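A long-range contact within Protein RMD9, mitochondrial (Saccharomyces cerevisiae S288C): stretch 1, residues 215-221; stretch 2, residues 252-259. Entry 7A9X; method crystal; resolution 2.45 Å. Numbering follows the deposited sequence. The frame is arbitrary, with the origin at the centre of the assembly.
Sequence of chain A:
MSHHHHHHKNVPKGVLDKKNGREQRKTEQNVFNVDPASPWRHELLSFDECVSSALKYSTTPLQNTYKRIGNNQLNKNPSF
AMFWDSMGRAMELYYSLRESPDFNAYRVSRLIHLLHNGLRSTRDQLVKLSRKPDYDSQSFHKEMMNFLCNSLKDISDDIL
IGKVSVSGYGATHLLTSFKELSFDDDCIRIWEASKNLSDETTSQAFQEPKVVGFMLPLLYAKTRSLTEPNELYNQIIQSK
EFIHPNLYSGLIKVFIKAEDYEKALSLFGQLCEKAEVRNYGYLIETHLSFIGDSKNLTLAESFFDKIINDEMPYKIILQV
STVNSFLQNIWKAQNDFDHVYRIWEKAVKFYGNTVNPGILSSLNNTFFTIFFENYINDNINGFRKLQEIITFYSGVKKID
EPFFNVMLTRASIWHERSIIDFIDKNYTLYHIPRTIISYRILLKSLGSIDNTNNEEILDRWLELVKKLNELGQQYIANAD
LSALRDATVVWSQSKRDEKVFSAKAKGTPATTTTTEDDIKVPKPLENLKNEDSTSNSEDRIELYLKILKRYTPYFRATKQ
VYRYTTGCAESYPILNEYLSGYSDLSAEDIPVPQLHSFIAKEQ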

# COMPACT_ATOMS: atom_id res chain seq x y z
N MET A 215 -13.79 11.52 -14.10
CA MET A 215 -13.45 12.84 -13.58
C MET A 215 -14.40 13.30 -12.49
O MET A 215 -13.99 14.07 -11.61
N LEU A 216 -15.66 12.85 -12.52
CA LEU A 216 -16.65 13.34 -11.57
C LEU A 216 -16.22 13.19 -10.11
O LEU A 216 -16.34 14.17 -9.36
N PRO A 217 -15.72 12.04 -9.65
CA PRO A 217 -15.29 11.97 -8.24
C PRO A 217 -14.17 12.93 -7.90
O PRO A 217 -14.12 13.43 -6.77
N LEU A 218 -13.26 13.22 -8.84
CA LEU A 218 -12.20 14.18 -8.57
C LEU A 218 -12.75 15.60 -8.53
O LEU A 218 -12.29 16.43 -7.73
N LEU A 219 -13.73 15.91 -9.39
CA LEU A 219 -14.30 17.25 -9.42
C LEU A 219 -15.14 17.52 -8.17
O LEU A 219 -15.12 18.63 -7.63
N TYR A 220 -15.88 16.51 -7.70
CA TYR A 220 -16.67 16.70 -6.49
C TYR A 220 -15.77 16.84 -5.26
O TYR A 220 -16.13 17.56 -4.32
N ALA A 221 -14.62 16.17 -5.25
CA ALA A 221 -13.68 16.34 -4.15
C ALA A 221 -13.18 17.77 -4.08
O ALA A 221 -13.01 18.33 -2.99
N ILE A 252 -22.29 7.56 -9.26
CA ILE A 252 -22.64 6.85 -8.03
C ILE A 252 -21.66 7.20 -6.92
O ILE A 252 -22.06 7.46 -5.78
N LYS A 253 -20.36 7.23 -7.23
CA LYS A 253 -19.36 7.52 -6.21
C LYS A 253 -19.54 8.92 -5.64
O LYS A 253 -19.41 9.13 -4.43
N VAL A 254 -19.85 9.90 -6.50
CA VAL A 254 -20.09 11.26 -6.03
C VAL A 254 -21.25 11.28 -5.05
O VAL A 254 -21.16 11.85 -3.95
N PHE A 255 -22.36 10.64 -5.41
CA PHE A 255 -23.55 10.64 -4.57
C PHE A 255 -23.35 9.85 -3.28
O PHE A 255 -24.02 10.13 -2.29
N ILE A 256 -22.45 8.87 -3.28
CA ILE A 256 -22.11 8.17 -2.04
C ILE A 256 -21.37 9.11 -1.10
O ILE A 256 -21.70 9.20 0.09
N LYS A 257 -20.37 9.82 -1.61
CA LYS A 257 -19.68 10.83 -0.81
C LYS A 257 -20.64 11.92 -0.35
O LYS A 257 -20.57 12.38 0.79
N ALA A 258 -21.54 12.36 -1.24
CA ALA A 258 -22.50 13.38 -0.87
C ALA A 258 -23.62 12.84 0.02
O ALA A 258 -24.47 13.62 0.46
N GLU A 259 -23.64 11.53 0.27
CA GLU A 259 -24.63 10.86 1.10
C GLU A 259 -26.05 10.99 0.54
O GLU A 259 -27.02 10.80 1.27

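Two helices run in roughly the same direction, their axes 29° apart and 8.7 Å at closest approach, and the contact between them is built mainly from Tyr-220 and Val-254. The backbones come nearest at Pro-217 and Val-254, whose CA atoms lie 5.3 Å apart.

Val-254 fills this close approach. Its CA-to-CB bond points sideways, and chi1 is in the t well. Val-254 CG2 lies against Leu-216 and Pro-217, 3.5 Å from Leu-216 O, 3.9 Å from Leu-216 CB and 3.7 Å from Pro-217 N, and also reaches Tyr-220 CB at 3.9 Å. That proline nitrogen has no hydrogen to give, so its helix is kinked where the bond to the turn before is missing, and an apolar methyl can lie against it without burying an unused donor. Val-254 CG1 is the methyl over the ring of Tyr-220, lying 3.6 Å from Tyr-220 CG and over one face in a CH-pi contact.

Tyr-220 points toward the partner helix, its chi1 t and chi2 77°, and its ring reaches along the last turn. Tyr-220 CE2 approaches Lys-257 CB at 3.8 Å, while Tyr-220 OH lies 3.3 Å from Ala-258 CB. The small side chain of Ala-258 thus meets the far end of the tyrosine just before Glu-259, which is the first residue to leave helical phi/psi, with positive phi in a Schellman motif.

The lysines contribute their bases rather than their charges. Lys-253 and Lys-257, both m at chi1, start toward the other stretch, but their ends lead away; Lys-253 CB sits 4.1 Å from Pro-217 CG, and its NZ is hydrogen-bonded elsewhere in the structure. No hydrogen bond crosses between the stretches. The rule to read here is one of shape: a branched residue at the close approach, an aromatic ring laid over it, and an alanine at the ring's end.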

# COMPACT_ATOMS: atom_id res chain seq x y z
CB MET A 215 -13.41 13.85 -14.72
CG MET A 215 -12.10 13.86 -15.47
SD MET A 215 -10.76 14.32 -14.35
CE MET A 215 -9.37 13.51 -15.12
CB LEU A 216 -17.99 12.64 -11.83
CG LEU A 216 -18.69 12.95 -13.15
CD1 LEU A 216 -19.94 12.10 -13.32
CD2 LEU A 216 -19.03 14.43 -13.25
CB PRO A 217 -14.84 10.51 -8.09
CG PRO A 217 -15.59 9.78 -9.14
CD PRO A 217 -15.65 10.72 -10.30
CB LEU A 218 -11.10 14.07 -9.61
CG LEU A 218 -10.39 12.72 -9.73
CD1 LEU A 218 -9.22 12.82 -10.69
CD2 LEU A 218 -9.93 12.23 -8.36
CB LEU A 219 -15.14 17.44 -10.68
CG LEU A 219 -14.38 17.34 -12.01
CD1 LEU A 219 -15.30 17.65 -13.18
CD2 LEU A 219 -13.18 18.26 -12.00
CB TYR A 220 -17.64 15.54 -6.29
CG TYR A 220 -18.43 15.66 -5.01
CD1 TYR A 220 -19.50 16.54 -4.91
CD2 TYR A 220 -18.08 14.92 -3.88
CE1 TYR A 220 -20.22 16.66 -3.74
CE2 TYR A 220 -18.80 15.04 -2.71
CZ TYR A 220 -19.86 15.91 -2.64
OH TYR A 220 -20.58 16.03 -1.47
CB ALA A 221 -12.51 15.36 -4.31
CB ILE A 252 -22.69 5.33 -8.28
CG1 ILE A 252 -23.86 4.98 -9.20
CG2 ILE A 252 -22.79 4.56 -6.97
CD1 ILE A 252 -23.77 3.61 -9.81
CB LYS A 253 -17.95 7.36 -6.79
CG LYS A 253 -17.58 5.92 -7.13
CD LYS A 253 -16.14 5.82 -7.60
CE LYS A 253 -15.75 4.37 -7.87
NZ LYS A 253 -14.31 4.23 -8.20
CB VAL A 254 -20.35 12.20 -7.22
CG1 VAL A 254 -20.84 13.56 -6.74
CG2 VAL A 254 -19.09 12.36 -8.06
CB PHE A 255 -24.74 10.09 -5.36
CG PHE A 255 -25.28 11.05 -6.38
CD1 PHE A 255 -25.42 12.39 -6.06
CD2 PHE A 255 -25.63 10.63 -7.65
CE1 PHE A 255 -25.92 13.29 -6.98
CE2 PHE A 255 -26.12 11.53 -8.58
CZ PHE A 255 -26.27 12.86 -8.24
CB ILE A 256 -21.27 6.91 -2.35
CG1 ILE A 256 -22.14 5.84 -3.01
CG2 ILE A 256 -20.62 6.38 -1.08
CD1 ILE A 256 -21.38 4.58 -3.38
CB LYS A 257 -18.52 11.43 -1.60
CG LYS A 257 -17.29 10.54 -1.70
CD LYS A 257 -16.55 10.45 -0.38
CE LYS A 257 -15.26 9.66 -0.52
NZ LYS A 257 -14.48 9.65 0.74
CB ALA A 258 -23.10 14.02 -2.12
CB GLU A 259 -24.59 11.37 2.55
CG GLU A 259 -23.20 11.28 3.17
CD GLU A 259 -23.24 11.36 4.68
OE1 GLU A 259 -23.78 10.43 5.32
OE2 GLU A 259 -22.72 12.36 5.24